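Local coordinates for gentamicin resistance protein (Enterococcus gallinarum, PDB 3TDW), which phosphorylates aminoglycoside antibiotics as a 2''-phosphotransferase that prefers GTP over ATP, and thereby probably gives resistance to gentamicin, at residues 30-35 / 47-52; 54-59 / 86-91; 192-197 / 217-222. The protein carries 1 engineered substitution. All blocks are in the same frame, centred on the assembly; numbering follows the deposited sequence.

Contact 1 of 3, residues 30-35 / 47-52; sequences GFRNYA and PKSQQG. With MG (magnesium ion), chain E; GDP (guanosine-5'-diphosphate), chain B.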
loop_
_atom_site.group_PDB
_atom_site.type_symbol
_atom_site.label_atom_id
_atom_site.label_comp_id
_atom_site.label_asym_id
_atom_site.label_seq_id
_atom_site.Cartn_x
_atom_site.Cartn_y
_atom_site.Cartn_z
ATOM N N GLY A 30 -5.737 10.531 0.498
ATOM C CA GLY A 30 -4.396 10.054 0.747
ATOM C C GLY A 30 -3.389 11.032 0.187
ATOM O O GLY A 30 -3.709 12.205 -0.074
ATOM N N PHE A 31 -2.162 10.565 -0.012
ATOM C CA PHE A 31 -1.137 11.423 -0.605
ATOM C C PHE A 31 -1.348 11.663 -2.099
ATOM O O PHE A 31 -0.810 12.619 -2.645
ATOM C CB PHE A 31 0.255 10.821 -0.396
ATOM C CG PHE A 31 0.781 10.961 1.006
ATOM C CD1 PHE A 31 0.409 10.067 1.991
ATOM C CD2 PHE A 31 1.677 11.967 1.329
ATOM C CE1 PHE A 31 0.897 10.186 3.279
ATOM C CE2 PHE A 31 2.176 12.089 2.621
ATOM C CZ PHE A 31 1.778 11.201 3.593
ATOM N N ARG A 32 -2.110 10.791 -2.763
ATOM C CA ARG A 32 -2.194 10.824 -4.230
ATOM C C ARG A 32 -3.555 11.254 -4.745
ATOM O O ARG A 32 -3.646 11.776 -5.858
ATOM C CB ARG A 32 -1.867 9.445 -4.829
ATOM C CG ARG A 32 -0.455 8.945 -4.510
ATOM C CD ARG A 32 0.651 9.590 -5.389
ATOM N NE ARG A 32 1.913 8.906 -5.075
ATOM C CZ ARG A 32 2.784 9.325 -4.156
ATOM N NH1 ARG A 32 2.588 10.474 -3.517
ATOM N NH2 ARG A 32 3.876 8.609 -3.898
ATOM N N ASN A 33 -4.597 11.005 -3.949
ATOM C CA ASN A 33 -5.990 11.204 -4.371
ATOM C C ASN A 33 -6.900 11.793 -3.311
ATOM O O ASN A 33 -6.757 11.507 -2.123
ATOM C CB ASN A 33 -6.610 9.872 -4.804
ATOM C CG ASN A 33 -5.949 9.302 -6.026
ATOM O OD1 ASN A 33 -6.212 9.737 -7.133
ATOM N ND2 ASN A 33 -5.091 8.307 -5.834
ATOM N N TYR A 34 -7.862 12.582 -3.773
ATOM C CA TYR A 34 -8.978 13.038 -2.957
ATOM C C TYR A 34 -10.232 12.291 -3.404
ATOM O O TYR A 34 -10.545 12.254 -4.601
ATOM C CB TYR A 34 -9.164 14.546 -3.125
ATOM C CG TYR A 34 -10.052 15.165 -2.074
ATOM C CD1 TYR A 34 -9.542 15.534 -0.830
ATOM C CD2 TYR A 34 -11.407 15.377 -2.319
ATOM C CE1 TYR A 34 -10.362 16.097 0.141
ATOM C CE2 TYR A 34 -12.230 15.938 -1.358
ATOM C CZ TYR A 34 -11.708 16.296 -0.133
ATOM O OH TYR A 34 -12.535 16.856 0.815
ATOM N N ALA A 35 -10.964 11.708 -2.456
ATOM C CA ALA A 35 -12.166 10.951 -2.805
ATOM C C ALA A 35 -13.437 11.542 -2.205
ATOM O O ALA A 35 -13.480 11.872 -1.023
ATOM C CB ALA A 35 -12.019 9.480 -2.392
ATOM N N PRO A 47 -7.005 12.647 -8.655
ATOM C CA PRO A 47 -5.572 12.794 -8.361
ATOM C C PRO A 47 -5.192 14.197 -7.873
ATOM O O PRO A 47 -5.742 15.203 -8.362
ATOM C CB PRO A 47 -4.909 12.502 -9.707
ATOM C CG PRO A 47 -5.858 11.555 -10.380
ATOM C CD PRO A 47 -7.247 12.013 -9.963
ATOM N N LYS A 48 -4.245 14.243 -6.932
ATOM C CA LYS A 48 -3.762 15.486 -6.321
ATOM C C LYS A 48 -2.449 15.962 -6.923
ATOM O O LYS A 48 -1.979 17.058 -6.600
ATOM C CB LYS A 48 -3.560 15.298 -4.814
ATOM C CG LYS A 48 -4.841 14.924 -4.065
ATOM C CD LYS A 48 -4.554 14.370 -2.679
ATOM C CE LYS A 48 -4.239 15.463 -1.678
ATOM N NZ LYS A 48 -4.164 14.892 -0.298
ATOM N N SER A 49 -1.853 15.140 -7.780
ATOM C CA SER A 49 -0.512 15.401 -8.303
ATOM C C SER A 49 -0.304 14.660 -9.608
ATOM O O SER A 49 -1.086 13.764 -9.954
ATOM C CB SER A 49 0.545 14.926 -7.303
ATOM O OG SER A 49 0.509 13.503 -7.180
ATOM N N GLN A 50 0.749 15.016 -10.338
ATOM C CA GLN A 50 1.029 14.291 -11.559
ATOM C C GLN A 50 1.305 12.826 -11.214
ATOM O O GLN A 50 0.874 11.918 -11.932
ATOM C CB GLN A 50 2.194 14.895 -12.342
ATOM C CG GLN A 50 2.368 14.264 -13.722
ATOM C CD GLN A 50 1.133 14.405 -14.592
ATOM O OE1 GLN A 50 0.518 15.472 -14.645
ATOM N NE2 GLN A 50 0.752 13.323 -15.272
ATOM N N GLN A 51 1.991 12.587 -10.100
ATOM C CA GLN A 51 2.246 11.200 -9.710
ATOM C C GLN A 51 0.940 10.423 -9.479
ATOM O O GLN A 51 0.790 9.283 -9.927
ATOM C CB GLN A 51 3.133 11.125 -8.469
ATOM C CG GLN A 51 3.544 9.700 -8.186
ATOM C CD GLN A 51 4.561 9.556 -7.056
ATOM O OE1 GLN A 51 4.980 10.528 -6.423
ATOM N NE2 GLN A 51 4.952 8.334 -6.800
ATOM N N GLY A 52 -0.004 11.043 -8.786
ATOM C CA GLY A 52 -1.315 10.440 -8.609
ATOM C C GLY A 52 -1.982 10.103 -9.932
ATOM O O GLY A 52 -2.619 9.041 -10.072
HETATM MG MG MG E . 4.419 6.309 -7.209
HETATM P PB GDP B . -4.584 7.551 -2.140
HETATM O O1B GDP B . -4.253 9.019 -2.100
HETATM O O2B GDP B . -4.057 6.930 -0.880
HETATM O O3B GDP B . -4.043 6.911 -3.362
HETATM O O3A GDP B . -6.206 7.450 -2.183
HETATM P PA GDP B . -7.123 6.141 -1.980
HETATM O O1A GDP B . -7.411 5.361 -3.229
HETATM O O2A GDP B . -6.559 5.274 -0.879
HETATM O "O5'" GDP B . -8.491 6.799 -1.451
HETATM C "C5'" GDP B . -8.416 7.740 -0.385
HETATM C "C4'" GDP B . -9.358 7.325 0.736
HETATM O "O4'" GDP B . -10.715 7.394 0.300
HETATM C "C3'" GDP B . -9.170 5.886 1.189
HETATM O "O3'" GDP B . -8.077 5.783 2.104
HETATM C "C2'" GDP B . -10.503 5.605 1.844
HETATM O "O2'" GDP B . -10.474 6.203 3.143
HETATM C "C1'" GDP B . -11.473 6.387 0.967
HETATM N N9 GDP B . -12.039 5.472 -0.047
HETATM C C8 GDP B . -11.664 5.347 -1.336
HETATM N N7 GDP B . -12.406 4.404 -1.972
HETATM C C5 GDP B . -13.261 3.903 -1.053
HETATM C C6 GDP B . -14.347 2.906 -1.053
HETATM O O6 GDP B . -14.620 2.260 -2.082
HETATM N N1 GDP B . -15.002 2.689 0.100
HETATM C C2 GDP B . -14.721 3.388 1.217
HETATM N N2 GDP B . -15.434 3.136 2.343
HETATM N N3 GDP B . -13.761 4.334 1.284
HETATM C C4 GDP B . -13.017 4.622 0.197
HETATM O O HOH W 1 1.040 12.914 -4.574
HETATM O O HOH W 2 4.343 5.956 -4.998
HETATM O O HOH W 3 -3.591 6.533 -7.915
HETATM O O HOH W 4 3.946 4.224 -7.529
HETATM O O HOH W 5 6.603 5.931 -7.144
#
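Lys48 NZ donates to Gly30 O at 2.7 Å, nearly in line with the C=O bond, beyond the oxygen (C=O...N angle 171°), and the same nitrogen forms a salt bridge with Glu29. Gly30 belongs to the turn between strands 24-29 and 33-38, which in this kinase-like fold occupies the position of the glycine-rich, nucleotide-positioning loop of protein kinases. The lysine chain bends at chi3 (79°), which lays its CD against the backbone, 3.5 Å from Asn33 C, before the amine reaches the turn. A backbone bond from Lys48 N to Arg32 O (2.8 Å) ties the same two segments together, and Pro47 CA makes a CA-H...O contact with that oxygen at 3.3 Å. Asn33 and Pro47 are an antiparallel non-hydrogen-bonded pair. The loop thus held faces the beta-phosphate of GDP: Asn33 N donates to O1B at 2.7 Å and Arg32 N to the same oxygen, while Asn33 ND2 reaches O3B at 3.0 Å. Further along, the Arg32 guanidinium is stacked on the side-chain amide of Gln51, their planes 27° apart; Glu55 is its strongest polar partner. Gln51 and Glu55 both bind a magnesium ion. Ser49 is the N-cap of helix 50-66, its OG accepting from Gly52 N at 3.0 Å. One water joins Phe31 O, Arg32 NH1 and Ser49 OG, lying 2.7 Å from the Ser49 OG oxygen.

Contact 2 of 3, residues 54-59 / 86-91; sequences DELNKE and GNPFVG. With MG (magnesium ion), chain E.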
loop_
_atom_site.group_PDB
_atom_site.type_symbol
_atom_site.label_atom_id
_atom_site.label_comp_id
_atom_site.label_asym_id
_atom_site.label_seq_id
_atom_site.Cartn_x
_atom_site.Cartn_y
_atom_site.Cartn_z
ATOM N N ASP A 54 -0.448 9.532 -12.847
ATOM C CA ASP A 54 0.295 8.453 -13.486
ATOM C C ASP A 54 -0.080 7.109 -12.835
ATOM O O ASP A 54 -0.301 6.113 -13.526
ATOM C CB ASP A 54 1.812 8.683 -13.389
ATOM C CG ASP A 54 2.288 9.903 -14.190
ATOM O OD1 ASP A 54 1.553 10.359 -15.089
ATOM O OD2 ASP A 54 3.412 10.393 -13.927
ATOM N N GLU A 55 -0.171 7.090 -11.511
ATOM C CA GLU A 55 -0.608 5.872 -10.817
ATOM C C GLU A 55 -2.045 5.501 -11.240
ATOM O O GLU A 55 -2.347 4.342 -11.471
ATOM C CB GLU A 55 -0.483 6.024 -9.296
ATOM C CG GLU A 55 0.977 6.216 -8.847
ATOM C CD GLU A 55 1.166 6.407 -7.340
ATOM O OE1 GLU A 55 0.217 6.203 -6.541
ATOM O OE2 GLU A 55 2.293 6.757 -6.937
ATOM N N LEU A 56 -2.923 6.486 -11.357
ATOM C CA LEU A 56 -4.290 6.196 -11.812
ATOM C C LEU A 56 -4.334 5.618 -13.238
ATOM O O LEU A 56 -5.138 4.723 -13.537
ATOM C CB LEU A 56 -5.164 7.452 -11.705
ATOM C CG LEU A 56 -6.600 7.303 -12.198
ATOM C CD1 LEU A 56 -7.344 6.212 -11.417
ATOM C CD2 LEU A 56 -7.338 8.639 -12.092
ATOM N N ASN A 57 -3.497 6.132 -14.144
ATOM C CA ASN A 57 -3.506 5.604 -15.509
ATOM C C ASN A 57 -3.139 4.120 -15.515
ATOM O O ASN A 57 -3.698 3.336 -16.277
ATOM C CB ASN A 57 -2.590 6.408 -16.439
ATOM C CG ASN A 57 -3.295 7.625 -17.052
ATOM O OD1 ASN A 57 -2.734 8.718 -17.086
ATOM N ND2 ASN A 57 -4.524 7.433 -17.539
ATOM N N LYS A 58 -2.218 3.738 -14.628
ATOM C CA LYS A 58 -1.867 2.334 -14.428
ATOM C C LYS A 58 -3.074 1.554 -13.892
ATOM O O LYS A 58 -3.398 0.481 -14.392
ATOM C CB LYS A 58 -0.684 2.223 -13.452
ATOM C CG LYS A 58 -0.222 0.791 -13.129
ATOM C CD LYS A 58 -0.701 0.331 -11.761
ATOM C CE LYS A 58 -0.371 1.317 -10.635
ATOM N NZ LYS A 58 1.050 1.371 -10.197
ATOM N N GLU A 59 -3.753 2.098 -12.884
ATOM C CA GLU A 59 -4.912 1.393 -12.320
ATOM C C GLU A 59 -6.031 1.215 -13.335
ATOM O O GLU A 59 -6.721 0.196 -13.332
ATOM C CB GLU A 59 -5.462 2.092 -11.074
ATOM C CG GLU A 59 -4.488 2.191 -9.898
ATOM C CD GLU A 59 -5.105 2.920 -8.716
ATOM O OE1 GLU A 59 -4.975 4.164 -8.633
ATOM O OE2 GLU A 59 -5.743 2.246 -7.887
ATOM N N GLY A 86 -5.521 17.384 -18.893
ATOM C CA GLY A 86 -5.444 16.161 -19.675
ATOM C C GLY A 86 -5.430 14.876 -18.852
ATOM O O GLY A 86 -5.614 13.781 -19.394
ATOM N N ASN A 87 -5.227 15.004 -17.546
ATOM C CA ASN A 87 -5.188 13.842 -16.663
ATOM C C ASN A 87 -6.577 13.306 -16.330
ATOM O O ASN A 87 -7.553 14.048 -16.346
ATOM C CB ASN A 87 -4.479 14.183 -15.357
ATOM C CG ASN A 87 -3.000 14.439 -15.540
ATOM O OD1 ASN A 87 -2.351 13.864 -16.416
ATOM N ND2 ASN A 87 -2.456 15.289 -14.691
ATOM N N PRO A 88 -6.666 12.009 -16.015
ATOM C CA PRO A 88 -7.984 11.434 -15.719
ATOM C C PRO A 88 -8.444 11.596 -14.265
ATOM O O PRO A 88 -7.657 11.937 -13.389
ATOM C CB PRO A 88 -7.781 9.949 -16.037
ATOM C CG PRO A 88 -6.352 9.712 -15.733
ATOM C CD PRO A 88 -5.624 10.975 -16.141
ATOM N N PHE A 89 -9.740 11.383 -14.045
ATOM C CA PHE A 89 -10.295 11.090 -12.729
ATOM C C PHE A 89 -11.317 9.983 -12.942
ATOM O O PHE A 89 -11.760 9.759 -14.068
ATOM C CB PHE A 89 -10.913 12.311 -12.030
ATOM C CG PHE A 89 -12.130 12.890 -12.714
ATOM C CD1 PHE A 89 -12.000 13.955 -13.591
ATOM C CD2 PHE A 89 -13.398 12.411 -12.438
ATOM C CE1 PHE A 89 -13.107 14.516 -14.209
ATOM C CE2 PHE A 89 -14.518 12.963 -13.045
ATOM C CZ PHE A 89 -14.372 14.022 -13.950
ATOM N N VAL A 90 -11.692 9.274 -11.881
ATOM C CA VAL A 90 -12.597 8.135 -12.076
ATOM C C VAL A 90 -13.743 8.103 -11.085
ATOM O O VAL A 90 -13.646 8.679 -10.006
ATOM C CB VAL A 90 -11.837 6.791 -11.965
ATOM C CG1 VAL A 90 -10.844 6.658 -13.130
ATOM C CG2 VAL A 90 -11.118 6.701 -10.619
ATOM N N GLY A 91 -14.831 7.430 -11.470
ATOM C CA GLY A 91 -15.918 7.117 -10.559
ATOM C C GLY A 91 -16.155 5.616 -10.484
ATOM O O GLY A 91 -16.149 4.924 -11.496
HETATM MG MG MG E . 4.419 6.309 -7.209
HETATM O O HOH W 4 3.946 4.224 -7.529
HETATM O O HOH W 2 4.343 5.956 -4.998
HETATM O O HOH W 5 6.603 5.931 -7.144
#
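Helix 54-59 passes strand 88-91 with the axes of these short segments 8.7 Å apart and inclined at 51°, and the backbones come nearest at Asn57 and Pro88, whose CA atoms are 7.4 Å apart. No hydrogen bond joins the two segments; they meet by van der Waals contact, mostly apolar. Leu56 is the main link. With CG anti to the backbone N (chi1 178°), its two methyls are directed at different residues of the strand: CD2 rests on the backbone, 3.6 Å from Pro88 O, with Pro88 CG at 3.9 Å, whereas CD1 meets Val90 tip to tip, 3.9 Å from Val90 CG2. Val90 CG1 is equally near that methyl, so CD1 touches both branches of the valine. The Asn57 side chain crosses that of Pro88 at about a right angle, with ND2 3.4 Å from Pro88 CG. Glu55, one residue before Leu56, makes no contact with the strand; its OE2 binds a magnesium ion at 2.2 Å. Glu59 forms a salt bridge with Arg45, a GDP-binding residue, consistent with the place of the lysine-glutamate salt bridge that joins strand and helix in protein kinases, here with arginine. In the nucleotide-binding lobe, strand 88-93 lies between strands 42-47 and 77-82; Tyr77 touches both Leu56 and Val90, Arg45 and Pro47 touch Leu56, and Ile60, one turn along helix 50-66, packs on Pro88 and Val90.

Contact 3 of 3, residues 192-197 / 217-222; sequences LIHGDL and IDFGDA. With MG (magnesium ion), chain C; MG (magnesium ion), chain D; GDP (guanosine-5'-diphosphate), chain B.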
loop_
_atom_site.group_PDB
_atom_site.type_symbol
_atom_site.label_atom_id
_atom_site.label_comp_id
_atom_site.label_asym_id
_atom_site.label_seq_id
_atom_site.Cartn_x
_atom_site.Cartn_y
_atom_site.Cartn_z
ATOM N N LEU A 192 3.591 -9.709 -9.470
ATOM C CA LEU A 192 2.703 -8.571 -9.236
ATOM C C LEU A 192 2.416 -8.451 -7.739
ATOM O O LEU A 192 1.992 -9.429 -7.104
ATOM C CB LEU A 192 1.372 -8.776 -9.968
ATOM C CG LEU A 192 0.329 -7.670 -9.777
ATOM C CD1 LEU A 192 0.814 -6.372 -10.415
ATOM C CD2 LEU A 192 -1.009 -8.073 -10.361
ATOM N N ILE A 193 2.630 -7.250 -7.190
ATOM C CA ILE A 193 2.192 -6.937 -5.831
ATOM C C ILE A 193 1.231 -5.748 -5.831
ATOM O O ILE A 193 1.218 -4.953 -6.774
ATOM C CB ILE A 193 3.384 -6.624 -4.886
ATOM C CG1 ILE A 193 4.174 -5.416 -5.395
ATOM C CG2 ILE A 193 4.302 -7.804 -4.809
ATOM C CD1 ILE A 193 5.155 -4.889 -4.353
ATOM N N HIS A 194 0.408 -5.650 -4.782
ATOM C CA HIS A 194 -0.532 -4.526 -4.619
ATOM C C HIS A 194 0.229 -3.242 -4.291
ATOM O O HIS A 194 -0.053 -2.157 -4.843
ATOM C CB HIS A 194 -1.558 -4.869 -3.516
ATOM C CG HIS A 194 -2.410 -3.710 -3.087
ATOM N ND1 HIS A 194 -3.758 -3.609 -3.388
ATOM C CD2 HIS A 194 -2.107 -2.611 -2.357
ATOM C CE1 HIS A 194 -4.240 -2.492 -2.871
ATOM N NE2 HIS A 194 -3.256 -1.867 -2.244
ATOM N N GLY A 195 1.196 -3.369 -3.384
ATOM C CA GLY A 195 2.124 -2.287 -3.101
ATOM C C GLY A 195 1.710 -1.297 -2.029
ATOM O O GLY A 195 2.512 -0.436 -1.633
ATOM N N ASP A 196 0.460 -1.384 -1.589
ATOM C CA ASP A 196 -0.022 -0.529 -0.508
ATOM C C ASP A 196 -1.008 -1.309 0.353
ATOM O O ASP A 196 -2.089 -0.820 0.705
ATOM C CB ASP A 196 -0.667 0.740 -1.095
ATOM C CG ASP A 196 -0.413 1.972 -0.248
ATOM O OD1 ASP A 196 0.107 1.823 0.878
ATOM O OD2 ASP A 196 -0.742 3.092 -0.699
ATOM N N LEU A 197 -0.622 -2.534 0.710
ATOM C CA LEU A 197 -1.559 -3.472 1.299
ATOM C C LEU A 197 -1.626 -3.294 2.808
ATOM O O LEU A 197 -1.041 -4.069 3.561
ATOM C CB LEU A 197 -1.161 -4.897 0.925
ATOM C CG LEU A 197 -2.240 -5.959 1.083
ATOM C CD1 LEU A 197 -3.502 -5.589 0.261
ATOM C CD2 LEU A 197 -1.678 -7.308 0.662
ATOM N N ILE A 217 -9.013 -1.646 -1.622
ATOM C CA ILE A 217 -8.966 -0.489 -2.512
ATOM C C ILE A 217 -7.528 -0.019 -2.787
ATOM O O ILE A 217 -6.564 -0.651 -2.342
ATOM C CB ILE A 217 -9.776 0.676 -1.934
ATOM C CG1 ILE A 217 -9.252 1.049 -0.542
ATOM C CG2 ILE A 217 -11.265 0.305 -1.854
ATOM C CD1 ILE A 217 -9.747 2.410 -0.051
ATOM N N ASP A 218 -7.413 1.081 -3.540
ATOM C CA ASP A 218 -6.150 1.783 -3.815
ATOM C C ASP A 218 -5.019 0.942 -4.382
ATOM O O ASP A 218 -4.083 0.563 -3.660
ATOM C CB ASP A 218 -5.630 2.526 -2.582
ATOM C CG ASP A 218 -4.565 3.547 -2.937
ATOM O OD1 ASP A 218 -4.317 3.775 -4.150
ATOM O OD2 ASP A 218 -3.976 4.153 -2.018
ATOM N N PHE A 219 -5.068 0.694 -5.687
ATOM C CA PHE A 219 -4.036 -0.123 -6.326
ATOM C C PHE A 219 -2.937 0.735 -6.972
ATOM O O PHE A 219 -2.210 0.247 -7.814
ATOM C CB PHE A 219 -4.657 -1.052 -7.383
ATOM C CG PHE A 219 -5.343 -2.271 -6.810
ATOM C CD1 PHE A 219 -4.804 -3.539 -7.011
ATOM C CD2 PHE A 219 -6.515 -2.153 -6.077
ATOM C CE1 PHE A 219 -5.437 -4.673 -6.502
ATOM C CE2 PHE A 219 -7.149 -3.283 -5.555
ATOM C CZ PHE A 219 -6.603 -4.549 -5.773
ATOM N N GLY A 220 -2.817 1.995 -6.564
ATOM C CA GLY A 220 -1.906 2.924 -7.236
ATOM C C GLY A 220 -0.427 2.541 -7.163
ATOM O O GLY A 220 0.390 2.981 -7.995
ATOM N N ASP A 221 -0.062 1.737 -6.173
ATOM C CA ASP A 221 1.335 1.303 -6.060
ATOM C C ASP A 221 1.610 -0.090 -6.628
ATOM O O ASP A 221 2.677 -0.668 -6.382
ATOM C CB ASP A 221 1.827 1.409 -4.612
ATOM C CG ASP A 221 2.157 2.843 -4.231
ATOM O OD1 ASP A 221 3.075 3.425 -4.853
ATOM O OD2 ASP A 221 1.486 3.390 -3.332
ATOM N N ALA A 222 0.674 -0.622 -7.419
ATOM C CA ALA A 222 0.886 -1.968 -7.961
ATOM C C ALA A 222 2.169 -2.002 -8.765
ATOM O O ALA A 222 2.477 -1.059 -9.481
ATOM C CB ALA A 222 -0.288 -2.398 -8.821
HETATM MG MG MG C . -4.625 5.028 -0.112
HETATM MG MG MG D . -2.781 5.321 -3.566
HETATM P PB GDP B . -4.584 7.551 -2.140
HETATM O O1B GDP B . -4.253 9.019 -2.100
HETATM O O2B GDP B . -4.057 6.930 -0.880
HETATM O O3B GDP B . -4.043 6.911 -3.362
HETATM O O3A GDP B . -6.206 7.450 -2.183
HETATM P PA GDP B . -7.123 6.141 -1.980
HETATM O O1A GDP B . -7.411 5.361 -3.229
HETATM O O2A GDP B . -6.559 5.274 -0.879
HETATM O "O5'" GDP B . -8.491 6.799 -1.451
HETATM C "C5'" GDP B . -8.416 7.740 -0.385
HETATM C "C4'" GDP B . -9.358 7.325 0.736
HETATM O "O4'" GDP B . -10.715 7.394 0.300
HETATM C "C3'" GDP B . -9.170 5.886 1.189
HETATM O "O3'" GDP B . -8.077 5.783 2.104
HETATM C "C2'" GDP B . -10.503 5.605 1.844
HETATM O "O2'" GDP B . -10.474 6.203 3.143
HETATM C "C1'" GDP B . -11.473 6.387 0.967
HETATM N N9 GDP B . -12.039 5.472 -0.047
HETATM C C8 GDP B . -11.664 5.347 -1.336
HETATM N N7 GDP B . -12.406 4.404 -1.972
HETATM C C5 GDP B . -13.261 3.903 -1.053
HETATM C C6 GDP B . -14.347 2.906 -1.053
HETATM O O6 GDP B . -14.620 2.260 -2.082
HETATM N N1 GDP B . -15.002 2.689 0.100
HETATM C C2 GDP B . -14.721 3.388 1.217
HETATM N N2 GDP B . -15.434 3.136 2.343
HETATM N N3 GDP B . -13.761 4.334 1.284
HETATM C C4 GDP B . -13.017 4.622 0.197
HETATM O O HOH W 6 -1.326 0.219 -4.248
HETATM O O HOH W 7 3.190 2.029 -0.752
HETATM O O HOH W 8 -2.491 4.944 0.626
HETATM O O HOH W 9 -1.337 3.619 -3.438
HETATM O O HOH W 10 -5.310 5.777 1.876
HETATM O O HOH W 11 -2.133 5.826 -5.611
HETATM O O HOH W 12 -1.371 6.412 -2.429
#
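The magnesium-GDP site lies where the His194-Gly195-Asp196 loop meets residues 217-222. His194, with CG anti to its N (chi1 169°), directs a ring edge at the face of Phe219 in a T-shaped stack: the centroids are 4.5 Å apart, the planes meet at 57°, and ND1 sits over the middle of the phenyl ring. At another edge of the imidazole, CE1 lies 3.0 Å from Ile217 O. The two segments are the counterparts of the kinase catalytic loop, here with the HGD sequence of aminoglycoside phosphotransferases, and of the DFG motif, Asp218-Phe219-Gly220. Asp218 supplies both carboxylate oxygens: OD1 and OD2 chelate one magnesium, each at 2.3 Å, and OD2 also binds the second at 2.2 Å. His201 and oxygens of both GDP phosphates help complete the coordination of that second ion. Asp196 OD2 and Asp221 OD2 are 3.5 Å apart, their carboxylate planes turned by 73°. A water on the second magnesium donates to Asp196 OD2 at 2.9 Å, and a water on the first lies 2.8 Å from Asp221 OD2.

Overall arrangement
Along the chain the three contacts follow in series, each closing before the next opens. Contacts 1 and 2 share helix 50-66 and the five-stranded antiparallel sheet; their centres are about 10 Å apart, and a salt bridge from Arg32 NE to Glu55 OE2 (2.9 Å) joins them beside a common magnesium ion. Contact 3 lies about 14 Å, centre to centre, from either. Contacts 1 and 3 both touch GDP but not each other, their nearest atoms being about 5 Å apart, whereas contact 2 reaches contact 3 directly: Lys58 NZ is 2.8 Å from Gly220 O, a probable hydrogen bond. Helix 50-66 therefore connects the nucleotide-binding sheet with the magnesium-binding loop, and phosphate and metal groups are held from both sides of the kinase-like cleft.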